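Long-range contacts in oligopeptide ABC transporter OppAIV (Borrelia burgdorferi B31, PDB 4GL8), which probably captures oligopeptides outside the cytoplasmic membrane and passes them to an ABC transporter for uptake, and was crystallised with a peptide bound: residues G88-F93 / E163-S168; F173-V178 / D430-M435; I338-K343 / K473-L478; Y451-S456 / A483-R488. All coordinates share one frame; numbering follows the deposited sequence.

Interaction 1: residues G88-F93 / E163-S168; sequences GVVYTF and EITLKS
Val90 and Glu163 meet on one face of an antiparallel ladder, where the valine methyl CG1 rests against the glutamate chain, 3.7 Å from Glu163 CG. The glutamate reaches it because its CG stands anti to its own backbone N (chi1 -169°), and the methyl also touches the carboxylate carbon. Beside this pair, Val90 and Thr165 run side by side from a non-hydrogen-bonded site; the next such site pairs Thr92 with Glu163, whose side chains slant across each other. The other face is aromatic and aliphatic. Here the Tyr91 ring slants across Leu166, with Tyr91 CE1 3.7 Å from Leu166 CD1, and Phe93 brings CE2 to 4.0 Å from Ile164 CD1. Tyr91 and Ile164 form the hydrogen-bonded pair, each N donating to the other's O at 2.8 Å. A third rung follows where the strand gives out: Leu166 N reaches Val89 O at 2.6 Å, almost perfectly straight (178°) and in the carbonyl plane. The two strands are neighbours in a five-stranded antiparallel sheet, flanked by strand 74-84 beyond 90-95 and by strand 154-158 beyond 161-165. Helix 173-176 lies over the Tyr91 face, where Phe173 meets the tyrosine ring edge-to-face and Leu174 touches both Tyr91 and Phe93.

Interaction 2: residues F173-V178 / D430-M435; sequences FLDMLV and DYADPM
Helix 173-176 meets the irregular segment 430-435 at Met176 and Tyr431, whose CA atoms come within 5.2 Å, and the chain then folds through an inverse gamma turn centred on Ala432, closed by Asp433 N donating to Tyr431 O. Asp175 makes the polar link to this turn. A trans first torsion (chi1 -169°) carries the Asp175 carboxylate out from the helix, and OD2 accepts from Ala432 N at 2.9 Å. The bond is bent, 131° at the hydrogen, and arrives on the anti side of the oxygen, 27° out of the carboxylate plane. The same Asp175 OD2 lies 3.5 Å from Ala432 CB, while the other oxygen, OD1, forms a salt bridge with Arg519, so each carboxylate oxygen has a partner. Met176, its chain extended, runs alongside Tyr431: its SD stands above the ring face at some distance, 4.7 Å from the Tyr431 ring centroid, in a Met-aromatic contact, and Met176 CE comes to 3.8 Å from Tyr431 CE1. Ahead of the turn, Asp430 OD1 hydrogen-bonds the backbone of the bound peptide, which puts the contact next to the ligand. Helix 129-135 packs on Met176 through Met131 and Val135, strand 74-84 meets Asp175 through Tyr74, and the segment 430-435 itself leads from strand 422-428 into helix 435-438, with Asp433 OD2 capping Met435 N.

Interaction 3: residues I338-K343 / K473-L478; sequences IDYSYK and KRQEIL
A loop-to-helix packing contact joins segment 338-343, on the way from strand 328-329 to helix 351-361, to the early turns of helix 471-489, in a periplasmic-binding-protein fold of the solute-binding protein 5 family. Tyr340 carries it. Its ring lies against the helix with one edge turned to the backbone: Gln475 O sits near the ring plane, 3.7 Å from Tyr340 CE1. That same carbon touches Leu478 CB at 3.6 Å, one turn further on, so the ring spans positions i and i+3 of the helix. The Gln475 side chain crosses the ring obliquely, and its extended aliphatic part lies against both Tyr340 and the preceding peptide, with Gln475 CG 3.8 Å from Tyr340 CD1. Turned away from its own N about the CA-CB bond (chi1 -169°), the Tyr340 ring swings to the helix although its CB does not head there. The far end is polar: Tyr340 OH hydrogen-bonds Glu482 OE2, a carboxylate oxygen also bound by Tyr342 OH, so two loop tyrosines converge on one helix residue. Leu478 meanwhile lays CD1 over the centre of the Arg474 guanidinium. The closest approach between the two segments is that of Asp339 O to Gln475 CG, 3.4 Å.

Interaction 4: residues Y451-S456 / A483-R488; sequences YGYSNS and AIIIER
Tyr453 and Asn455 both hold CG anti to the backbone N (chi1 177° and 179°); with both CB atoms already directed at helix 471-489, this extends the two side chains onto it. Ile484 and Ile485 meet them with their CG2 methyls. Tyr453 crosses both isoleucines at about a right angle: its OH lies 3.6 Å from Ile485 CG2, and the same hydroxyl is 3.8 Å from Ile484 CG2. The Ile485 methyl also touches the ring, 3.9 Å from Tyr453 CE2. Asn455 comes in obliquely beside the other isoleucine, ND2 standing 3.8 Å from Ile484 CG2. The apolar methyls thus pack against polar tips whose bonds are made at the helix end, since Tyr453 OH and Asn455 ND2 both hydrogen-bond Asp489 OD2. At the margin, Asn455 ND2 lies at the edge of the Arg488 guanidinium, 3.6 Å from Arg488 NH1, with the two flat groups 31° apart. Both are donor groups, and no bond joins them; the arginine is held instead by a salt bridge to Glu457, and Ile484 CG1 lies above one face of its guanidinium, toward the rim. Asn455 is also the N-cap of helix 456-466, its OD1 accepting from Tyr458 N. That helix also packs on helix 471-489, Leu461 and Glu457 touching Ile484 and Tyr458 touching Ile485, while Pro491, leading to strand 492-504, meets both Tyr453 and Ile485.

Interactions 1, 2 and 3 form a connected series, and interaction 4 continues it along helix 471-489. Interaction 1 meets interaction 2 where the helix 173-176 packs on the sheet, their centres about 15 Å apart, with Tyr91 CE2 3.7 Å from Leu174 CD2. Interaction 2 joins interaction 3, centre to centre about 16 Å, through a salt bridge of 2.9 Å between Asp433 OD2 and Arg474 NH2, and through Pro434 and Met435 packing on Tyr340 and Leu478. Interactions 3 and 4 share one helix and barely touch, Tyr342 OH lying 4.2 Å from Ile486 CD1. Of the four, interaction 2 contains a residue, Asp430, that hydrogen-bonds the bound peptide's backbone.

Interaction 1: residues G88-F93 / E163-S168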
# COMPACT_ATOMS: atom_id res chain seq x y z
N GLY A 88 15.41 2.61 -23.42
CA GLY A 88 14.77 2.52 -22.13
C GLY A 88 13.41 1.82 -22.06
O GLY A 88 12.71 1.92 -21.05
N VAL A 89 13.01 1.12 -23.12
CA VAL A 89 11.69 0.49 -23.07
C VAL A 89 11.71 -1.01 -22.92
O VAL A 89 10.72 -1.56 -22.50
CB VAL A 89 10.79 0.87 -24.26
CG1 VAL A 89 10.62 2.36 -24.36
CG2 VAL A 89 11.27 0.28 -25.58
N VAL A 90 12.81 -1.68 -23.28
CA VAL A 90 12.87 -3.15 -23.28
C VAL A 90 13.79 -3.68 -22.20
O VAL A 90 15.00 -3.48 -22.25
CB VAL A 90 13.34 -3.71 -24.63
CG1 VAL A 90 13.16 -5.24 -24.68
CG2 VAL A 90 12.58 -3.07 -25.78
N TYR A 91 13.20 -4.34 -21.22
CA TYR A 91 13.93 -4.93 -20.09
C TYR A 91 14.02 -6.42 -20.27
O TYR A 91 13.03 -7.07 -20.63
CB TYR A 91 13.22 -4.68 -18.76
CG TYR A 91 13.31 -3.26 -18.30
CD1 TYR A 91 12.67 -2.26 -18.99
CD2 TYR A 91 14.05 -2.93 -17.19
CE1 TYR A 91 12.75 -0.95 -18.58
CE2 TYR A 91 14.14 -1.62 -16.77
CZ TYR A 91 13.49 -0.63 -17.47
OH TYR A 91 13.54 0.68 -17.06
N THR A 92 15.21 -6.96 -20.01
CA THR A 92 15.49 -8.37 -20.26
C THR A 92 16.07 -8.91 -18.95
O THR A 92 17.15 -8.48 -18.52
CB THR A 92 16.45 -8.53 -21.48
OG1 THR A 92 15.89 -7.86 -22.64
CG2 THR A 92 16.73 -10.00 -21.84
N PHE A 93 15.32 -9.80 -18.30
CA PHE A 93 15.69 -10.40 -17.03
C PHE A 93 16.28 -11.81 -17.24
O PHE A 93 15.70 -12.66 -17.94
CB PHE A 93 14.47 -10.43 -16.11
CG PHE A 93 13.92 -9.08 -15.82
CD1 PHE A 93 14.48 -8.29 -14.82
CD2 PHE A 93 12.91 -8.54 -16.60
CE1 PHE A 93 14.03 -7.01 -14.59
CE2 PHE A 93 12.44 -7.25 -16.36
CZ PHE A 93 13.01 -6.48 -15.37
N GLU A 163 11.49 -11.24 -21.16
CA GLU A 163 11.57 -9.89 -21.69
C GLU A 163 10.28 -9.13 -21.42
O GLU A 163 9.19 -9.63 -21.76
CB GLU A 163 11.81 -9.95 -23.18
CG GLU A 163 12.18 -8.66 -23.85
CD GLU A 163 12.06 -8.78 -25.37
OE1 GLU A 163 10.89 -8.78 -25.89
OE2 GLU A 163 13.12 -8.86 -26.04
N ILE A 164 10.39 -7.95 -20.84
CA ILE A 164 9.25 -7.06 -20.66
C ILE A 164 9.49 -5.74 -21.40
O ILE A 164 10.49 -5.04 -21.15
CB ILE A 164 8.99 -6.78 -19.18
CG1 ILE A 164 8.74 -8.08 -18.45
CG2 ILE A 164 7.79 -5.85 -19.02
CD1 ILE A 164 8.51 -7.89 -16.97
N THR A 165 8.57 -5.44 -22.31
CA THR A 165 8.62 -4.22 -23.11
C THR A 165 7.64 -3.19 -22.52
O THR A 165 6.45 -3.48 -22.39
CB THR A 165 8.27 -4.52 -24.61
OG1 THR A 165 9.18 -5.48 -25.12
CG2 THR A 165 8.40 -3.28 -25.48
N LEU A 166 8.15 -2.01 -22.16
CA LEU A 166 7.33 -0.94 -21.61
C LEU A 166 6.64 -0.12 -22.69
O LEU A 166 7.14 -0.00 -23.79
CB LEU A 166 8.15 -0.01 -20.73
CG LEU A 166 8.87 -0.60 -19.50
CD1 LEU A 166 9.33 0.53 -18.57
CD2 LEU A 166 8.00 -1.59 -18.74
N LYS A 167 5.48 0.39 -22.36
CA LYS A 167 4.73 1.34 -23.19
C LYS A 167 5.57 2.62 -23.47
O LYS A 167 5.62 3.13 -24.57
CB LYS A 167 3.47 1.67 -22.37
CG LYS A 167 2.29 2.27 -23.09
CD LYS A 167 1.15 2.44 -22.09
CE LYS A 167 0.39 3.72 -22.37
NZ LYS A 167 -0.06 3.73 -23.81
N SER A 168 6.23 3.10 -22.42
CA SER A 168 7.12 4.25 -22.48
C SER A 168 8.15 4.07 -21.35
O SER A 168 7.90 3.34 -20.40
CB SER A 168 6.35 5.57 -22.30
OG SER A 168 5.57 5.56 -21.11

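Interaction 2: residues F173-V178 / D430-M435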
# COMPACT_ATOMS: atom_id res chain seq x y z
N PHE A 173 10.35 1.67 -12.99
CA PHE A 173 9.85 0.30 -13.29
C PHE A 173 10.51 -0.83 -12.45
O PHE A 173 9.82 -1.70 -11.88
CB PHE A 173 10.02 -0.01 -14.77
CG PHE A 173 9.56 -1.38 -15.15
CD1 PHE A 173 8.24 -1.76 -14.96
CD2 PHE A 173 10.45 -2.31 -15.67
CE1 PHE A 173 7.81 -3.02 -15.31
CE2 PHE A 173 10.03 -3.58 -16.02
CZ PHE A 173 8.69 -3.92 -15.84
N LEU A 174 11.82 -0.85 -12.37
CA LEU A 174 12.47 -1.89 -11.57
C LEU A 174 11.92 -1.94 -10.12
O LEU A 174 11.64 -3.01 -9.58
CB LEU A 174 14.00 -1.73 -11.57
CG LEU A 174 14.70 -1.81 -12.94
CD1 LEU A 174 16.16 -1.38 -12.91
CD2 LEU A 174 14.60 -3.23 -13.49
N ASP A 175 11.75 -0.79 -9.50
CA ASP A 175 11.32 -0.77 -8.10
C ASP A 175 9.87 -1.27 -7.98
O ASP A 175 9.47 -1.87 -7.00
CB ASP A 175 11.48 0.64 -7.54
CG ASP A 175 11.33 0.67 -6.07
OD1 ASP A 175 12.15 0.04 -5.38
OD2 ASP A 175 10.37 1.30 -5.60
N MET A 176 9.13 -1.07 -9.06
CA MET A 176 7.75 -1.47 -9.25
C MET A 176 7.58 -2.99 -9.26
O MET A 176 6.55 -3.52 -8.81
CB MET A 176 7.35 -0.85 -10.59
CG MET A 176 5.92 -0.81 -10.97
SD MET A 176 5.77 0.41 -12.32
CE MET A 176 4.04 0.70 -12.05
N LEU A 177 8.58 -3.71 -9.76
CA LEU A 177 8.53 -5.16 -9.83
C LEU A 177 8.47 -5.87 -8.48
O LEU A 177 8.16 -7.08 -8.43
CB LEU A 177 9.69 -5.71 -10.66
CG LEU A 177 9.62 -5.45 -12.14
CD1 LEU A 177 10.95 -5.86 -12.81
CD2 LEU A 177 8.44 -6.20 -12.78
N VAL A 178 8.79 -5.14 -7.41
CA VAL A 178 8.78 -5.67 -6.07
C VAL A 178 7.35 -5.70 -5.53
O VAL A 178 7.04 -6.47 -4.67
CB VAL A 178 9.72 -4.83 -5.15
CG1 VAL A 178 9.70 -5.32 -3.71
CG2 VAL A 178 11.14 -4.91 -5.71
N ASP A 430 3.70 2.17 -3.50
CA ASP A 430 4.00 0.87 -4.05
C ASP A 430 5.34 0.89 -4.77
O ASP A 430 5.82 -0.16 -5.14
CB ASP A 430 2.89 0.46 -5.02
CG ASP A 430 1.51 0.33 -4.34
OD1 ASP A 430 1.45 -0.19 -3.19
OD2 ASP A 430 0.51 0.73 -4.97
N TYR A 431 5.89 2.07 -5.02
CA TYR A 431 7.19 2.21 -5.67
C TYR A 431 7.73 3.61 -5.42
O TYR A 431 6.98 4.48 -5.02
CB TYR A 431 7.11 1.89 -7.19
CG TYR A 431 6.04 2.63 -7.98
CD1 TYR A 431 4.78 2.08 -8.18
CD2 TYR A 431 6.31 3.86 -8.54
CE1 TYR A 431 3.82 2.77 -8.91
CE2 TYR A 431 5.35 4.56 -9.27
CZ TYR A 431 4.11 4.02 -9.44
OH TYR A 431 3.18 4.74 -10.16
N ALA A 432 9.02 3.82 -5.68
CA ALA A 432 9.73 5.02 -5.24
C ALA A 432 9.57 6.20 -6.23
O ALA A 432 10.52 6.66 -6.81
CB ALA A 432 11.21 4.67 -5.08
N ASP A 433 8.35 6.66 -6.43
CA ASP A 433 8.08 7.81 -7.32
C ASP A 433 6.72 8.40 -6.95
O ASP A 433 5.79 7.66 -6.65
CB ASP A 433 8.12 7.36 -8.79
CG ASP A 433 7.87 8.51 -9.76
OD1 ASP A 433 8.86 9.06 -10.28
OD2 ASP A 433 6.68 8.86 -10.01
N PRO A 434 6.60 9.73 -6.92
CA PRO A 434 5.33 10.33 -6.57
C PRO A 434 4.11 9.81 -7.37
O PRO A 434 2.99 9.93 -6.90
CB PRO A 434 5.58 11.81 -6.86
CG PRO A 434 6.67 11.81 -7.88
CD PRO A 434 7.56 10.74 -7.37
N MET A 435 4.31 9.23 -8.55
CA MET A 435 3.17 8.72 -9.31
C MET A 435 2.33 7.66 -8.58
O MET A 435 1.13 7.55 -8.87
CB MET A 435 3.59 8.19 -10.69
CG MET A 435 2.45 7.81 -11.64
SD MET A 435 1.24 9.11 -12.09
CE MET A 435 2.29 10.28 -12.88

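Interaction 3: residues I338-K343 / K473-L478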
# COMPACT_ATOMS: atom_id res chain seq x y z
N ILE A 338 13.61 12.17 -3.88
CA ILE A 338 14.84 12.82 -4.35
C ILE A 338 14.59 13.78 -5.52
O ILE A 338 15.11 14.89 -5.55
CB ILE A 338 15.91 11.74 -4.74
CG1 ILE A 338 17.23 12.37 -5.23
CG2 ILE A 338 15.38 10.77 -5.80
CD1 ILE A 338 18.36 12.29 -4.21
N ASP A 339 13.78 13.34 -6.49
CA ASP A 339 13.44 14.13 -7.66
C ASP A 339 12.08 14.85 -7.56
O ASP A 339 11.66 15.43 -8.52
CB ASP A 339 13.45 13.23 -8.89
CG ASP A 339 14.88 12.89 -9.38
OD1 ASP A 339 15.84 13.69 -9.15
OD2 ASP A 339 15.02 11.82 -10.03
N TYR A 340 11.43 14.82 -6.41
CA TYR A 340 10.12 15.44 -6.24
C TYR A 340 9.95 15.97 -4.82
O TYR A 340 9.40 15.32 -3.95
CB TYR A 340 9.00 14.46 -6.60
CG TYR A 340 7.64 15.12 -6.71
CD1 TYR A 340 7.32 15.87 -7.82
CD2 TYR A 340 6.69 15.01 -5.68
CE1 TYR A 340 6.10 16.50 -7.94
CE2 TYR A 340 5.46 15.65 -5.79
CZ TYR A 340 5.18 16.39 -6.93
OH TYR A 340 3.99 17.03 -7.08
N SER A 341 10.44 17.16 -4.59
CA SER A 341 10.41 17.74 -3.26
C SER A 341 10.36 19.24 -3.35
O SER A 341 10.96 19.84 -4.23
CB SER A 341 11.64 17.32 -2.47
OG SER A 341 12.78 17.41 -3.29
N TYR A 342 9.63 19.82 -2.42
CA TYR A 342 9.35 21.25 -2.42
C TYR A 342 8.51 21.56 -1.18
O TYR A 342 7.95 20.67 -0.53
CB TYR A 342 8.62 21.68 -3.71
CG TYR A 342 7.20 21.14 -3.88
CD1 TYR A 342 6.94 19.85 -4.32
CD2 TYR A 342 6.11 21.96 -3.60
CE1 TYR A 342 5.63 19.40 -4.49
CE2 TYR A 342 4.81 21.52 -3.76
CZ TYR A 342 4.56 20.25 -4.20
OH TYR A 342 3.24 19.86 -4.33
N LYS A 343 8.47 22.84 -0.84
CA LYS A 343 7.79 23.30 0.34
C LYS A 343 6.55 24.01 -0.15
O LYS A 343 6.65 25.02 -0.84
CB LYS A 343 8.72 24.25 1.11
N LYS A 473 11.34 18.66 -16.12
CA LYS A 473 10.06 18.99 -16.76
C LYS A 473 8.92 18.15 -16.19
O LYS A 473 7.84 18.67 -15.95
CB LYS A 473 10.12 18.75 -18.27
CG LYS A 473 10.38 20.00 -19.10
CD LYS A 473 11.12 19.64 -20.38
CE LYS A 473 10.82 20.60 -21.51
NZ LYS A 473 11.95 20.62 -22.49
N ARG A 474 9.19 16.85 -16.02
CA ARG A 474 8.22 15.90 -15.45
C ARG A 474 7.83 16.33 -14.04
O ARG A 474 6.65 16.37 -13.70
CB ARG A 474 8.81 14.50 -15.43
CG ARG A 474 7.82 13.43 -14.96
CD ARG A 474 8.34 12.01 -15.18
NE ARG A 474 7.46 11.07 -14.50
CZ ARG A 474 7.60 10.65 -13.25
NH1 ARG A 474 8.64 11.03 -12.49
NH2 ARG A 474 6.70 9.83 -12.75
N GLN A 475 8.84 16.67 -13.24
CA GLN A 475 8.62 17.20 -11.90
C GLN A 475 7.61 18.36 -11.94
O GLN A 475 6.70 18.40 -11.11
CB GLN A 475 9.93 17.69 -11.27
CG GLN A 475 9.77 18.02 -9.79
CD GLN A 475 10.96 18.76 -9.18
OE1 GLN A 475 11.95 19.06 -9.85
NE2 GLN A 475 10.86 19.03 -7.88
N GLU A 476 7.76 19.28 -12.90
CA GLU A 476 6.90 20.47 -12.94
C GLU A 476 5.48 20.08 -13.34
O GLU A 476 4.52 20.60 -12.79
CB GLU A 476 7.41 21.54 -13.90
CG GLU A 476 8.66 22.28 -13.44
CD GLU A 476 8.51 22.97 -12.09
OE1 GLU A 476 7.58 23.82 -11.97
OE2 GLU A 476 9.32 22.67 -11.15
N ILE A 477 5.35 19.20 -14.33
CA ILE A 477 4.03 18.68 -14.69
C ILE A 477 3.35 18.02 -13.48
O ILE A 477 2.18 18.30 -13.19
CB ILE A 477 4.15 17.69 -15.85
CG1 ILE A 477 4.68 18.39 -17.11
CG2 ILE A 477 2.81 17.03 -16.15
CD1 ILE A 477 5.40 17.45 -18.03
N LEU A 478 4.10 17.20 -12.73
CA LEU A 478 3.53 16.53 -11.54
C LEU A 478 3.10 17.53 -10.50
O LEU A 478 2.03 17.36 -9.93
CB LEU A 478 4.47 15.47 -10.94
CG LEU A 478 4.73 14.29 -11.91
CD1 LEU A 478 5.77 13.35 -11.37
CD2 LEU A 478 3.47 13.51 -12.21

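Interaction 4: residues Y451-S456 / A483-R488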
# COMPACT_ATOMS: atom_id res chain seq x y z
N TYR A 451 -14.26 8.30 -4.16
CA TYR A 451 -15.11 7.66 -5.13
C TYR A 451 -15.75 8.72 -6.01
O TYR A 451 -16.32 9.68 -5.50
CB TYR A 451 -16.17 6.84 -4.43
CG TYR A 451 -16.87 5.89 -5.35
CD1 TYR A 451 -16.28 4.68 -5.68
CD2 TYR A 451 -18.10 6.20 -5.89
CE1 TYR A 451 -16.91 3.79 -6.53
CE2 TYR A 451 -18.74 5.32 -6.73
CZ TYR A 451 -18.13 4.11 -7.04
OH TYR A 451 -18.75 3.24 -7.88
N GLY A 452 -15.56 8.56 -7.31
CA GLY A 452 -16.24 9.40 -8.32
C GLY A 452 -15.51 10.69 -8.68
O GLY A 452 -16.07 11.53 -9.40
N TYR A 453 -14.29 10.87 -8.19
CA TYR A 453 -13.54 12.06 -8.56
C TYR A 453 -13.08 11.89 -10.00
O TYR A 453 -12.64 10.80 -10.40
CB TYR A 453 -12.36 12.31 -7.63
CG TYR A 453 -11.52 13.51 -8.05
CD1 TYR A 453 -12.02 14.80 -8.00
CD2 TYR A 453 -10.23 13.33 -8.51
CE1 TYR A 453 -11.25 15.88 -8.40
CE2 TYR A 453 -9.45 14.41 -8.89
CZ TYR A 453 -9.96 15.68 -8.84
OH TYR A 453 -9.17 16.74 -9.26
N SER A 454 -13.21 12.96 -10.77
CA SER A 454 -12.76 12.96 -12.15
C SER A 454 -12.50 14.37 -12.63
O SER A 454 -13.40 15.18 -12.76
CB SER A 454 -13.79 12.30 -13.08
OG SER A 454 -13.30 12.34 -14.41
N ASN A 455 -11.25 14.65 -12.88
CA ASN A 455 -10.86 15.92 -13.41
C ASN A 455 -9.99 15.62 -14.63
O ASN A 455 -8.89 15.07 -14.50
CB ASN A 455 -10.11 16.73 -12.37
CG ASN A 455 -9.67 18.07 -12.90
OD1 ASN A 455 -8.99 18.14 -13.90
ND2 ASN A 455 -10.05 19.13 -12.24
N SER A 456 -10.52 15.91 -15.80
CA SER A 456 -9.84 15.55 -17.03
C SER A 456 -8.52 16.33 -17.22
O SER A 456 -7.57 15.78 -17.76
CB SER A 456 -10.78 15.69 -18.23
OG SER A 456 -11.01 17.05 -18.48
N ALA A 483 -1.21 20.21 -7.45
CA ALA A 483 -1.82 21.47 -7.02
C ALA A 483 -3.32 21.45 -7.24
O ALA A 483 -4.04 22.06 -6.46
CB ALA A 483 -1.22 22.66 -7.74
N ILE A 484 -3.79 20.79 -8.29
CA ILE A 484 -5.23 20.71 -8.56
C ILE A 484 -5.95 19.96 -7.45
O ILE A 484 -6.98 20.42 -6.97
CB ILE A 484 -5.53 20.03 -9.92
CG1 ILE A 484 -5.07 20.90 -11.10
CG2 ILE A 484 -7.00 19.72 -10.08
CD1 ILE A 484 -5.08 20.14 -12.40
N ILE A 485 -5.45 18.81 -7.04
CA ILE A 485 -6.09 18.08 -5.92
C ILE A 485 -5.86 18.70 -4.53
O ILE A 485 -6.79 18.72 -3.74
CB ILE A 485 -5.76 16.58 -5.92
CG1 ILE A 485 -4.27 16.32 -5.70
CG2 ILE A 485 -6.27 15.96 -7.23
CD1 ILE A 485 -3.88 14.87 -5.87
N ILE A 486 -4.68 19.24 -4.25
CA ILE A 486 -4.43 19.83 -2.92
C ILE A 486 -4.83 21.30 -2.69
O ILE A 486 -5.05 21.65 -1.54
CB ILE A 486 -2.97 19.58 -2.38
CG1 ILE A 486 -1.92 20.47 -3.05
CG2 ILE A 486 -2.57 18.12 -2.57
CD1 ILE A 486 -0.52 20.21 -2.51
N GLU A 487 -4.89 22.14 -3.73
CA GLU A 487 -5.31 23.57 -3.59
C GLU A 487 -6.63 23.96 -4.27
O GLU A 487 -7.12 25.05 -4.02
CB GLU A 487 -4.32 24.58 -4.19
CG GLU A 487 -2.84 24.25 -4.14
CD GLU A 487 -1.94 25.43 -4.61
OE1 GLU A 487 -0.77 25.18 -4.94
OE2 GLU A 487 -2.38 26.61 -4.65
N ARG A 488 -7.15 23.13 -5.16
CA ARG A 488 -8.31 23.53 -5.96
C ARG A 488 -9.51 22.62 -5.76
O ARG A 488 -10.55 23.09 -5.36
CB ARG A 488 -7.96 23.60 -7.46
CG ARG A 488 -9.07 24.19 -8.32
CD ARG A 488 -8.60 24.55 -9.73
NE ARG A 488 -8.77 23.45 -10.69
CZ ARG A 488 -8.04 23.27 -11.80
NH1 ARG A 488 -8.30 22.22 -12.59
NH2 ARG A 488 -7.06 24.12 -12.14